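Local atomic coordinates of mersacidin decarboxylase (Bacillus sp., PDB entry 1P3Y), a protein that catalyses the FAD-dependent oxidative decarboxylation of the C-terminal cysteine of mersacidin to an aminoenethiol residue during biosynthesis of this lantibiotic. Residues I3-K9 with E181-K185; I15-I19 with T45-L49; V40-K44 with M104-A108; S74-I78 with T109-A113. One frame throughout, in Å; residues are numbered along the deposited sequence.

Interaction 1 of 4, residues I3-K9 with E181-K185; sequences ISILKDK and EKGFK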
# COMPACT_ATOMS: atom_id res chain seq x y z
N ILE A 3 32.39 38.40 16.95
CA ILE A 3 32.02 36.95 16.98
C ILE A 3 31.00 36.64 18.07
O ILE A 3 30.10 35.82 17.87
CB ILE A 3 33.28 36.04 17.20
CG1 ILE A 3 34.05 35.87 15.88
CG2 ILE A 3 32.86 34.68 17.73
CD1 ILE A 3 34.88 37.08 15.47
N SER A 4 31.14 37.30 19.21
CA SER A 4 30.22 37.09 20.33
C SER A 4 28.85 37.69 20.05
O SER A 4 27.90 37.53 20.83
CB SER A 4 30.82 37.71 21.61
OG SER A 4 31.19 39.06 21.39
N ILE A 5 28.74 38.39 18.93
CA ILE A 5 27.49 39.01 18.53
C ILE A 5 26.48 37.95 18.06
O ILE A 5 25.26 38.13 18.17
CB ILE A 5 27.73 40.04 17.38
CG1 ILE A 5 26.40 40.61 16.88
CG2 ILE A 5 28.50 39.38 16.24
CD1 ILE A 5 25.64 41.42 17.92
N LEU A 6 27.01 36.84 17.56
CA LEU A 6 26.19 35.75 17.05
C LEU A 6 25.49 34.95 18.16
O LEU A 6 24.40 34.41 17.94
CB LEU A 6 27.05 34.82 16.18
CG LEU A 6 27.82 35.51 15.04
CD1 LEU A 6 28.78 34.55 14.36
CD2 LEU A 6 26.84 36.10 14.04
N LYS A 7 26.11 34.90 19.34
CA LYS A 7 25.56 34.15 20.48
C LYS A 7 24.07 34.40 20.70
O LYS A 7 23.39 33.61 21.34
N ASP A 8 23.56 35.49 20.16
CA ASP A 8 22.15 35.83 20.32
C ASP A 8 21.39 35.93 19.00
O ASP A 8 20.42 36.68 18.87
CB ASP A 8 22.02 37.14 21.11
CG ASP A 8 23.15 38.12 20.81
OD1 ASP A 8 23.17 38.67 19.68
OD2 ASP A 8 24.02 38.34 21.70
N LYS A 9 21.83 35.15 18.01
CA LYS A 9 21.20 35.14 16.70
C LYS A 9 20.69 33.73 16.33
O LYS A 9 21.23 32.71 16.78
CB LYS A 9 22.20 35.62 15.64
CG LYS A 9 22.68 37.04 15.84
CD LYS A 9 21.54 38.02 15.67
CE LYS A 9 21.95 39.45 16.00
NZ LYS A 9 20.85 40.37 15.61
N GLU A 181 30.37 35.04 10.27
CA GLU A 181 30.51 36.27 11.06
C GLU A 181 30.82 37.48 10.18
O GLU A 181 30.22 38.55 10.35
CB GLU A 181 31.60 36.11 12.12
CG GLU A 181 31.65 37.28 13.12
CD GLU A 181 32.84 38.20 12.91
OE1 GLU A 181 32.86 39.31 13.52
OE2 GLU A 181 33.76 37.81 12.15
N LYS A 182 31.75 37.31 9.25
CA LYS A 182 32.10 38.40 8.36
C LYS A 182 30.89 38.85 7.53
O LYS A 182 30.62 40.05 7.41
CB LYS A 182 33.24 37.96 7.43
CG LYS A 182 33.69 38.99 6.43
CD LYS A 182 34.94 38.51 5.71
CE LYS A 182 35.45 39.54 4.71
NZ LYS A 182 34.39 39.97 3.75
N GLY A 183 30.15 37.88 6.98
CA GLY A 183 28.98 38.19 6.17
C GLY A 183 27.89 38.94 6.92
O GLY A 183 27.19 39.78 6.35
N PHE A 184 27.75 38.63 8.20
CA PHE A 184 26.74 39.27 9.04
C PHE A 184 27.10 40.75 9.28
O PHE A 184 27.19 41.20 10.41
CB PHE A 184 26.62 38.52 10.37
CG PHE A 184 25.61 39.10 11.31
CD1 PHE A 184 24.27 39.22 10.93
CD2 PHE A 184 26.00 39.59 12.56
CE1 PHE A 184 23.33 39.82 11.78
CE2 PHE A 184 25.07 40.20 13.42
CZ PHE A 184 23.73 40.31 13.03
N LYS A 185 27.31 41.52 8.21
CA LYS A 185 27.64 42.94 8.35
C LYS A 185 27.06 43.72 7.17
O LYS A 185 27.72 43.85 6.14
CB LYS A 185 29.15 43.14 8.40
CG LYS A 185 29.91 42.16 9.27
CD LYS A 185 29.77 42.45 10.76
CE LYS A 185 30.67 41.52 11.58
NZ LYS A 185 30.38 41.57 13.06

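Interaction 2 of 4, residues I15-I19 with T45-L49; sequences ICGSI and TAEDL. With FAD (flavin-adenine dinucleotide), chain B.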
# COMPACT_ATOMS: atom_id res chain seq x y z
N ILE A 15 20.51 22.36 3.90
CA ILE A 15 21.39 21.31 3.40
C ILE A 15 20.92 20.79 2.03
O ILE A 15 19.74 20.44 1.88
CB ILE A 15 21.43 20.13 4.39
CG1 ILE A 15 21.82 20.63 5.78
CG2 ILE A 15 22.40 19.09 3.91
CD1 ILE A 15 21.79 19.55 6.82
N CYS A 16 21.82 20.73 1.05
CA CYS A 16 21.46 20.24 -0.28
C CYS A 16 22.10 18.90 -0.57
O CYS A 16 22.88 18.39 0.22
CB CYS A 16 21.87 21.23 -1.37
SG CYS A 16 21.02 22.84 -1.28
N GLY A 17 21.77 18.33 -1.74
CA GLY A 17 22.27 17.02 -2.10
C GLY A 17 23.74 16.89 -2.43
O GLY A 17 24.17 17.19 -3.53
N SER A 18 24.52 16.42 -1.46
CA SER A 18 25.96 16.22 -1.67
C SER A 18 26.48 15.16 -0.70
O SER A 18 25.96 15.04 0.42
CB SER A 18 26.70 17.53 -1.42
OG SER A 18 28.07 17.26 -1.15
N ILE A 19 27.48 14.39 -1.11
CA ILE A 19 28.05 13.38 -0.21
C ILE A 19 28.56 14.07 1.07
O ILE A 19 28.48 13.51 2.17
CB ILE A 19 29.24 12.63 -0.88
CG1 ILE A 19 28.71 11.57 -1.85
CG2 ILE A 19 30.09 11.94 0.19
CD1 ILE A 19 28.11 10.34 -1.15
N THR A 45 17.13 15.34 -1.92
CA THR A 45 18.36 14.57 -2.13
C THR A 45 19.21 14.49 -0.87
O THR A 45 19.77 13.43 -0.55
CB THR A 45 19.20 15.18 -3.24
OG1 THR A 45 18.36 15.40 -4.37
CG2 THR A 45 20.34 14.24 -3.63
N ALA A 46 19.29 15.60 -0.14
CA ALA A 46 20.03 15.61 1.12
C ALA A 46 19.44 14.57 2.09
O ALA A 46 20.19 13.80 2.72
CB ALA A 46 19.99 17.00 1.74
N GLU A 47 18.10 14.51 2.20
CA GLU A 47 17.46 13.54 3.09
C GLU A 47 17.71 12.10 2.70
O GLU A 47 17.80 11.24 3.58
CB GLU A 47 15.96 13.75 3.17
CG GLU A 47 15.53 14.69 4.24
CD GLU A 47 14.02 14.74 4.38
OE1 GLU A 47 13.44 13.81 5.00
OE2 GLU A 47 13.42 15.70 3.85
N ASP A 48 17.80 11.82 1.40
CA ASP A 48 18.06 10.45 0.95
C ASP A 48 19.46 10.02 1.37
O ASP A 48 19.72 8.83 1.59
CB ASP A 48 17.94 10.29 -0.57
CG ASP A 48 16.53 10.47 -1.09
OD1 ASP A 48 15.59 10.23 -0.30
OD2 ASP A 48 16.36 10.83 -2.28
N LEU A 49 20.36 10.99 1.45
CA LEU A 49 21.74 10.71 1.85
C LEU A 49 21.84 10.56 3.36
O LEU A 49 22.46 9.60 3.85
CB LEU A 49 22.67 11.83 1.38
CG LEU A 49 22.97 11.72 -0.12
CD1 LEU A 49 23.69 12.95 -0.63
CD2 LEU A 49 23.81 10.48 -0.34
PA FAD B . 16.52 18.45 -4.90
O1A FAD B . 16.93 17.36 -3.91
O2A FAD B . 15.30 19.29 -4.56
O5B FAD B . 16.26 17.84 -6.39
C5B FAD B . 16.74 16.53 -6.83
C4B FAD B . 15.66 15.46 -6.72
O4B FAD B . 14.65 15.88 -5.80
C3B FAD B . 14.90 15.16 -8.03
O3B FAD B . 15.19 13.80 -8.32
C2B FAD B . 13.48 15.48 -7.70
O2B FAD B . 12.44 14.78 -8.33
C1B FAD B . 13.42 15.32 -6.18
N9A FAD B . 12.39 16.07 -5.40
C8A FAD B . 12.24 17.49 -5.10
N7A FAD B . 11.19 17.79 -4.37
C5A FAD B . 10.55 16.54 -4.13
C6A FAD B . 9.35 16.13 -3.42
N6A FAD B . 8.57 17.01 -2.77
N1A FAD B . 9.00 14.75 -3.42
C2A FAD B . 9.76 13.81 -4.07
N3A FAD B . 10.96 14.11 -4.78
C4A FAD B . 11.24 15.56 -4.73
N1 FAD B . 25.20 18.16 -7.12
C2 FAD B . 26.04 19.23 -6.80
O2 FAD B . 25.90 20.34 -7.37
N3 FAD B . 27.03 19.04 -5.82
C4 FAD B . 27.28 17.81 -5.11
O4 FAD B . 28.24 17.75 -4.24
C4X FAD B . 26.42 16.77 -5.44
N5 FAD B . 26.61 15.53 -4.73
C5X FAD B . 25.72 14.46 -5.04
C6 FAD B . 25.86 13.21 -4.36
C7 FAD B . 24.99 12.06 -4.61
C7M FAD B . 25.23 10.75 -3.80
C8 FAD B . 23.91 12.22 -5.61
C8M FAD B . 22.93 11.12 -5.96
C9 FAD B . 23.73 13.43 -6.30
C9A FAD B . 24.60 14.57 -6.06
N10 FAD B . 24.52 15.91 -6.73
C10 FAD B . 25.39 16.97 -6.43
C1' FAD B . 23.49 16.08 -7.71
C2' FAD B . 22.26 16.80 -7.29
O2' FAD B . 21.64 16.04 -6.17
C3' FAD B . 21.27 16.87 -8.40
O3' FAD B . 21.61 17.89 -9.37
C4' FAD B . 19.81 17.16 -7.94
O4' FAD B . 18.96 17.13 -9.14
C5' FAD B . 19.60 18.49 -7.26
O5' FAD B . 19.86 18.39 -5.85
P FAD B . 19.31 19.45 -4.83
O1P FAD B . 19.77 19.01 -3.51
O2P FAD B . 19.74 20.82 -5.27
O3P FAD B . 17.71 19.46 -5.07

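Interaction 3 of 4, residues V40-K44 with M104-A108; sequences VVMTK and MNLVA. With FAD (flavin-adenine dinucleotide), chain B.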
# COMPACT_ATOMS: atom_id res chain seq x y z
N VAL A 40 17.62 23.41 10.86
CA VAL A 40 17.98 23.00 9.52
C VAL A 40 16.76 22.84 8.61
O VAL A 40 15.67 22.52 9.06
CB VAL A 40 18.75 21.67 9.59
CG1 VAL A 40 18.93 21.07 8.20
CG2 VAL A 40 20.10 21.91 10.25
N VAL A 41 16.98 23.09 7.32
CA VAL A 41 15.98 22.90 6.28
C VAL A 41 16.75 22.10 5.20
O VAL A 41 17.84 22.50 4.77
CB VAL A 41 15.44 24.27 5.73
CG1 VAL A 41 16.60 25.11 5.13
CG2 VAL A 41 14.34 24.02 4.68
N MET A 42 16.19 20.97 4.78
CA MET A 42 16.85 20.10 3.80
C MET A 42 16.12 19.93 2.47
O MET A 42 14.93 20.17 2.37
CB MET A 42 17.04 18.70 4.40
CG MET A 42 17.51 18.69 5.88
SD MET A 42 17.80 16.99 6.52
CE MET A 42 19.04 16.33 5.32
N THR A 43 16.85 19.50 1.45
CA THR A 43 16.26 19.21 0.16
C THR A 43 16.08 17.68 0.18
O THR A 43 16.71 16.97 0.99
CB THR A 43 17.20 19.54 -1.04
OG1 THR A 43 18.36 18.70 -0.99
CG2 THR A 43 17.64 20.98 -1.02
N LYS A 44 15.25 17.20 -0.73
CA LYS A 44 14.96 15.78 -0.87
C LYS A 44 16.23 14.92 -1.04
O LYS A 44 16.38 13.89 -0.38
CB LYS A 44 14.01 15.60 -2.08
CG LYS A 44 13.43 14.20 -2.27
CD LYS A 44 14.35 13.30 -3.11
CE LYS A 44 13.69 11.94 -3.42
NZ LYS A 44 13.24 11.24 -2.16
N MET A 104 11.81 25.66 -6.59
CA MET A 104 11.08 24.40 -6.66
C MET A 104 11.16 23.54 -5.39
O MET A 104 10.60 22.46 -5.35
CB MET A 104 11.54 23.58 -7.87
CG MET A 104 10.83 23.95 -9.18
SD MET A 104 8.98 23.80 -9.06
CE MET A 104 8.72 22.08 -9.50
N ASN A 105 11.89 24.01 -4.39
CA ASN A 105 11.96 23.30 -3.12
C ASN A 105 12.03 24.34 -2.02
O ASN A 105 12.24 25.54 -2.29
CB ASN A 105 13.14 22.31 -3.03
CG ASN A 105 14.49 22.92 -3.38
OD1 ASN A 105 14.81 24.06 -3.01
ND2 ASN A 105 15.31 22.14 -4.08
N LEU A 106 11.85 23.89 -0.78
CA LEU A 106 11.83 24.79 0.34
C LEU A 106 13.14 25.57 0.51
O LEU A 106 13.12 26.76 0.82
CB LEU A 106 11.42 24.02 1.61
CG LEU A 106 11.12 24.77 2.91
CD1 LEU A 106 10.00 25.77 2.74
CD2 LEU A 106 10.77 23.76 3.97
N VAL A 107 14.28 24.91 0.27
CA VAL A 107 15.58 25.57 0.42
C VAL A 107 15.69 26.82 -0.46
O VAL A 107 16.07 27.90 0.00
CB VAL A 107 16.74 24.58 0.09
CG1 VAL A 107 18.07 25.34 -0.04
CG2 VAL A 107 16.84 23.51 1.20
N ALA A 108 15.33 26.68 -1.73
CA ALA A 108 15.37 27.80 -2.66
C ALA A 108 14.29 28.84 -2.37
O ALA A 108 14.49 30.04 -2.58
CB ALA A 108 15.22 27.27 -4.11
PA FAD B . 16.52 18.45 -4.90
O1A FAD B . 16.93 17.36 -3.91
O2A FAD B . 15.30 19.29 -4.56
O5B FAD B . 16.26 17.84 -6.39
C5B FAD B . 16.74 16.53 -6.83
C4B FAD B . 15.66 15.46 -6.72
O4B FAD B . 14.65 15.88 -5.80
C3B FAD B . 14.90 15.16 -8.03
O3B FAD B . 15.19 13.80 -8.32
C2B FAD B . 13.48 15.48 -7.70
O2B FAD B . 12.44 14.78 -8.33
C1B FAD B . 13.42 15.32 -6.18
N9A FAD B . 12.39 16.07 -5.40
C8A FAD B . 12.24 17.49 -5.10
N7A FAD B . 11.19 17.79 -4.37
C5A FAD B . 10.55 16.54 -4.13
C6A FAD B . 9.35 16.13 -3.42
N6A FAD B . 8.57 17.01 -2.77
N1A FAD B . 9.00 14.75 -3.42
C2A FAD B . 9.76 13.81 -4.07
N3A FAD B . 10.96 14.11 -4.78
C4A FAD B . 11.24 15.56 -4.73
N1 FAD B . 25.20 18.16 -7.12
C2 FAD B . 26.04 19.23 -6.80
O2 FAD B . 25.90 20.34 -7.37
N3 FAD B . 27.03 19.04 -5.82
C4 FAD B . 27.28 17.81 -5.11
O4 FAD B . 28.24 17.75 -4.24
C4X FAD B . 26.42 16.77 -5.44
N5 FAD B . 26.61 15.53 -4.73
C5X FAD B . 25.72 14.46 -5.04
C6 FAD B . 25.86 13.21 -4.36
C7 FAD B . 24.99 12.06 -4.61
C7M FAD B . 25.23 10.75 -3.80
C8 FAD B . 23.91 12.22 -5.61
C8M FAD B . 22.93 11.12 -5.96
C9 FAD B . 23.73 13.43 -6.30
C9A FAD B . 24.60 14.57 -6.06
N10 FAD B . 24.52 15.91 -6.73
C10 FAD B . 25.39 16.97 -6.43
C1' FAD B . 23.49 16.08 -7.71
C2' FAD B . 22.26 16.80 -7.29
O2' FAD B . 21.64 16.04 -6.17
C3' FAD B . 21.27 16.87 -8.40
O3' FAD B . 21.61 17.89 -9.37
C4' FAD B . 19.81 17.16 -7.94
O4' FAD B . 18.96 17.13 -9.14
C5' FAD B . 19.60 18.49 -7.26
O5' FAD B . 19.86 18.39 -5.85
P FAD B . 19.31 19.45 -4.83
O1P FAD B . 19.77 19.01 -3.51
O2P FAD B . 19.74 20.82 -5.27
O3P FAD B . 17.71 19.46 -5.07
O HOH W 1 14.13 21.67 0.35

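Interaction 4 of 4, residues S74-I78 with T109-A113; sequences SHVEI and TTVLA. With FAD (flavin-adenine dinucleotide), chain C.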
# COMPACT_ATOMS: atom_id res chain seq x y z
N SER A 74 6.44 26.36 6.54
CA SER A 74 6.34 27.71 5.97
C SER A 74 7.69 28.37 5.70
O SER A 74 8.53 28.52 6.60
CB SER A 74 5.50 28.62 6.87
OG SER A 74 5.27 29.88 6.23
N HIS A 75 7.88 28.77 4.44
CA HIS A 75 9.11 29.43 4.00
C HIS A 75 9.20 30.84 4.61
O HIS A 75 10.28 31.30 4.98
CB HIS A 75 9.14 29.53 2.47
CG HIS A 75 7.95 30.21 1.88
ND1 HIS A 75 8.04 31.25 0.99
CD2 HIS A 75 6.62 30.02 2.10
CE1 HIS A 75 6.83 31.68 0.68
NE2 HIS A 75 5.95 30.95 1.34
N VAL A 76 8.06 31.52 4.72
CA VAL A 76 8.03 32.85 5.30
C VAL A 76 8.29 32.76 6.81
O VAL A 76 8.95 33.63 7.39
CB VAL A 76 6.67 33.56 5.06
CG1 VAL A 76 6.29 33.48 3.59
CG2 VAL A 76 5.58 32.95 5.95
N GLU A 77 7.78 31.70 7.43
CA GLU A 77 7.97 31.50 8.86
C GLU A 77 9.42 31.16 9.15
O GLU A 77 10.03 31.75 10.04
CB GLU A 77 7.08 30.38 9.39
CG GLU A 77 5.60 30.69 9.36
CD GLU A 77 5.21 31.87 10.25
OE1 GLU A 77 5.68 33.01 10.00
OE2 GLU A 77 4.43 31.64 11.20
N ILE A 78 9.99 30.21 8.41
CA ILE A 78 11.37 29.86 8.68
C ILE A 78 12.30 30.95 8.15
O ILE A 78 13.35 31.21 8.74
CB ILE A 78 11.76 28.46 8.09
CG1 ILE A 78 11.88 28.53 6.57
CG2 ILE A 78 10.73 27.41 8.51
CD1 ILE A 78 12.36 27.25 5.98
N THR A 109 13.14 28.39 -1.90
CA THR A 109 12.05 29.30 -1.60
C THR A 109 12.41 30.17 -0.40
O THR A 109 12.15 31.39 -0.37
CB THR A 109 10.74 28.49 -1.28
OG1 THR A 109 10.38 27.68 -2.41
CG2 THR A 109 9.57 29.45 -0.98
N THR A 110 13.01 29.55 0.60
CA THR A 110 13.39 30.26 1.79
C THR A 110 14.33 31.40 1.46
O THR A 110 14.28 32.45 2.10
CB THR A 110 14.03 29.29 2.79
OG1 THR A 110 13.06 28.28 3.12
CG2 THR A 110 14.46 30.04 4.06
N VAL A 111 15.19 31.22 0.46
CA VAL A 111 16.12 32.29 0.09
C VAL A 111 15.31 33.54 -0.25
O VAL A 111 15.65 34.63 0.19
CB VAL A 111 17.00 31.89 -1.13
CG1 VAL A 111 17.76 33.11 -1.66
CG2 VAL A 111 18.00 30.81 -0.71
N LEU A 112 14.23 33.38 -1.01
CA LEU A 112 13.41 34.53 -1.37
C LEU A 112 12.62 35.06 -0.19
O LEU A 112 12.33 36.25 -0.14
CB LEU A 112 12.41 34.18 -2.48
CG LEU A 112 12.95 33.91 -3.89
CD1 LEU A 112 11.78 33.49 -4.76
CD2 LEU A 112 13.62 35.11 -4.46
N ALA A 113 12.28 34.20 0.75
CA ALA A 113 11.48 34.64 1.89
C ALA A 113 12.25 35.15 3.10
O ALA A 113 11.65 35.68 4.04
CB ALA A 113 10.54 33.52 2.32
PA FAD C . 4.91 23.58 -7.56
O1A FAD C . 3.67 23.35 -6.70
O2A FAD C . 4.99 22.87 -8.89
O5B FAD C . 6.28 23.20 -6.74
C5B FAD C . 6.36 23.06 -5.29
C4B FAD C . 6.26 21.60 -4.86
O4B FAD C . 5.66 20.83 -5.89
C3B FAD C . 7.61 20.92 -4.58
O3B FAD C . 7.57 20.56 -3.20
C2B FAD C . 7.64 19.78 -5.55
O2B FAD C . 8.32 18.60 -5.23
C1B FAD C . 6.17 19.52 -5.84
N9A FAD C . 5.77 18.88 -7.14
C8A FAD C . 5.78 19.39 -8.51
N7A FAD C . 5.35 18.54 -9.41
C5A FAD C . 5.01 17.37 -8.67
C6A FAD C . 4.50 16.06 -9.02
N6A FAD C . 4.20 15.71 -10.28
N1A FAD C . 4.30 15.10 -7.97
C2A FAD C . 4.59 15.40 -6.67
N3A FAD C . 5.09 16.66 -6.23
C4A FAD C . 5.26 17.57 -7.36
N1 FAD C . 5.23 31.30 -2.99
C2 FAD C . 4.96 32.49 -3.64
O2 FAD C . 5.75 32.95 -4.51
N3 FAD C . 3.79 33.20 -3.31
C4 FAD C . 2.81 32.78 -2.32
O4 FAD C . 1.77 33.51 -2.09
C4X FAD C . 3.11 31.56 -1.71
N5 FAD C . 2.15 31.09 -0.74
C5X FAD C . 2.41 29.83 -0.12
C6 FAD C . 1.50 29.31 0.85
C7 FAD C . 1.69 28.04 1.53
C7M FAD C . 0.62 27.57 2.55
C8 FAD C . 2.90 27.25 1.20
C8M FAD C . 3.23 25.91 1.81
C9 FAD C . 3.83 27.72 0.25
C9A FAD C . 3.64 29.00 -0.42
N10 FAD C . 4.56 29.61 -1.44
C10 FAD C . 4.31 30.84 -2.06
C1' FAD C . 5.74 28.87 -1.77
C2' FAD C . 5.73 28.09 -3.03
O2' FAD C . 4.63 27.08 -2.94
C3' FAD C . 7.01 27.36 -3.23
O3' FAD C . 8.07 28.22 -3.70
C4' FAD C . 6.92 26.16 -4.22
O4' FAD C . 8.23 25.51 -4.24
C5' FAD C . 6.57 26.53 -5.64
O5' FAD C . 5.14 26.58 -5.81
P FAD C . 4.47 26.50 -7.24
O1P FAD C . 3.02 26.58 -7.01
O2P FAD C . 5.08 27.55 -8.12
O3P FAD C . 5.03 25.11 -7.87

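Interaction 1 of 4, residues I3-K9 with E181-K185
Start with Phe184, the aromatic residue that most of the touching 3-9 side chains meet. It is the first residue past helix 173-183 to leave helical backbone angles; its CA-to-CB bond points toward residues 3-9 and, with chi1 in the t well, the ring reaches them. Three side chains meet it there: Ile5 CG1 lies at the ring edge, 3.7 Å from Phe184 CE2; Leu6 CD2 is 3.9 Å from Phe184 CD2; and the aliphatic part of Lys9 comes in with CE 3.6 Å from Phe184 CZ. Leu6, in its mt rotamer, carries its two methyls to different partners, since CD1 is 3.9 Å from Glu181 CB. Glu181 is also approached by Ile3, whose CD1 sits 3.5 Å from Glu181 CD, although the Ile3 CA-to-CB bond points sideways. The Glu181 carboxylate turns back to its own segment, where OE1 forms a salt bridge with Lys185 NZ at 3.4 Å, also a weak hydrogen bond. What joins the segments is therefore mostly van der Waals packing of aliphatic and aromatic groups, between a type I turn over Ile3 to Leu6 and a helix end. Beneath this surface patch, Leu6 and Phe184 both rest on Ile84 of strand 84-90, and Leu6 also touches Phe35 in the loop before strand 37-42.

Interaction 2 of 4, residues I15-I19 with T45-L49
Two backbones come remarkably close here: the CA atoms of Gly17 and Ala46 are only 4.2 Å apart. Glycine makes this possible, because a CB at Gly17 would run into Thr45 CG2, which already lies 3.7 Å from Gly17 CA. Ala46 fits for a similar reason, its small CB sitting 3.5 Å from Ile15 O and 3.5 Å from Cys16 O. One helical turn on, Leu49 CD1 comes within 3.3 Å of Ser18 O. The close approach brings donors of both segments to the FAD diphosphate: Gly17 N bonds O1P at 2.8 Å, while Thr45 offers O1A both its backbone N at 2.8 Å and its OG1 at a very short 2.5 Å. At the flavin end, Leu49 CD2 approaches C7M of FAD at 3.7 Å, and Tyr57 of a neighbouring subunit packs on Ile19 and Leu49. Phosphate binding by the loop after the first strand and by the helix start after the second, at the C-terminal edge of a parallel sheet, is consistent with the Rossmann-type fold. Residues 15-19 lead from central strand 10-15 towards helix 25-31, and residues 45-49 belong to helix 44-49, which follows the adjacent strand 37-42.

Interaction 3 of 4, residues V40-K44 with M104-A108
Val107 lays its CG2 methyl over the end of strand 37-42, 3.5 Å from Thr43 CG2, 3.8 Å from Val41 O and 3.9 Å from Met42 C. Beside it, Leu106 CD2 meets Val41 CG2 at 3.6 Å, so the first turn of helix 106-113 covers the strand where it runs out into helix 44-49. Val41 points toward the helix, whereas Met42 points away from it, as alternation along a strand demands. The direct contacts between the segments are van der Waals, mostly between apolar groups, but one water spans them: it donates to Met42 O at 2.6 Å and accepts from Val107 N at 3.2 Å, serving a strand carbonyl and an early amide of the helix. Both segments hold an N-cap residue. Asn105 OD1 takes the hydrogen of Ala108 N at 3.0 Å, and Thr43 OG1 makes a weak bond to Ala46 N. Each cap also reaches the same FAD: Thr43 OG1 donates to O1P at 2.9 Å and Asn105 ND2 to O2A at 2.9 Å. Further along, Lys44 CG lies 3.5 Å from N3A of the adenine, while Lys44 NZ pairs with Asp48. Two helix starts thus converge on one diphosphate. The chemistry implies a division: valines, leucine and the threonine methyl close the interior, while neutral hydroxyl and amide donors meet the negatively charged phosphates.

Interaction 4 of 4, residues S74-I78 with T109-A113
This is a buried helix-helix contact on one side of the Rossmann-type parallel sheet, where the start of helix 75-81 packs against the C-terminal half of helix 106-113. The backbones approach closely, with CA atoms 4.9 Å apart for His75 and Thr110 and 5.2 Å for Val76 and Ala113. A small residue permits this: Ala113 CB fits 3.5 Å from His75 O and 4.0 Å from Val76 CA. One turn along from His75, Ile78 CD1 presses to 3.1 Å from Thr110 OG1, a hydroxyl that is hydrogen-bonded to Leu106 O one turn back in its own helix. Ser74 is the N-cap of helix 75-81, its OG accepting a weak bond from Glu77 N at 3.3 Å. The contact matters because His75 is the active-site residue. Its CA-to-CB bond points toward helix 106-113, ring atom ND1 lies 3.1 Å from Thr109 CG2 and 3.6 Å from Ala113 CB, and C1' of FAD lies over one ring face. That FAD is bound largely by a neighbouring subunit, whose Met128 packs on His75 and Ala113, so the active site is assembled across a subunit interface. Two atom pairs mark where the segments meet the cofactor: His75 NE2 lies 3.4 Å from FAD N10, and FAD O3' donates a 2.7 Å hydrogen bond to Thr109 OG1.

In the fold
Interaction 1 stands apart: a surface contact of the two modelled chain ends, about 21 Å or more, centre to centre, from the others, relying on apolar packing beside a surface salt bridge within one segment. Interactions 2, 3 and 4 are buried. Interactions 2 and 3 touch through neighbouring strands, Ile15 N lying 2.8 Å from Val41 O, and share one FAD, both donating hydrogen bonds to its diphosphate. Interactions 3 and 4 share helix 106-113 and join through Leu106 and Ile78, yet meet different copies of FAD: the start of the helix faces the diphosphate of one, while Thr109 and His75 meet the ribityl and flavin parts of another, held mainly by a neighbouring subunit.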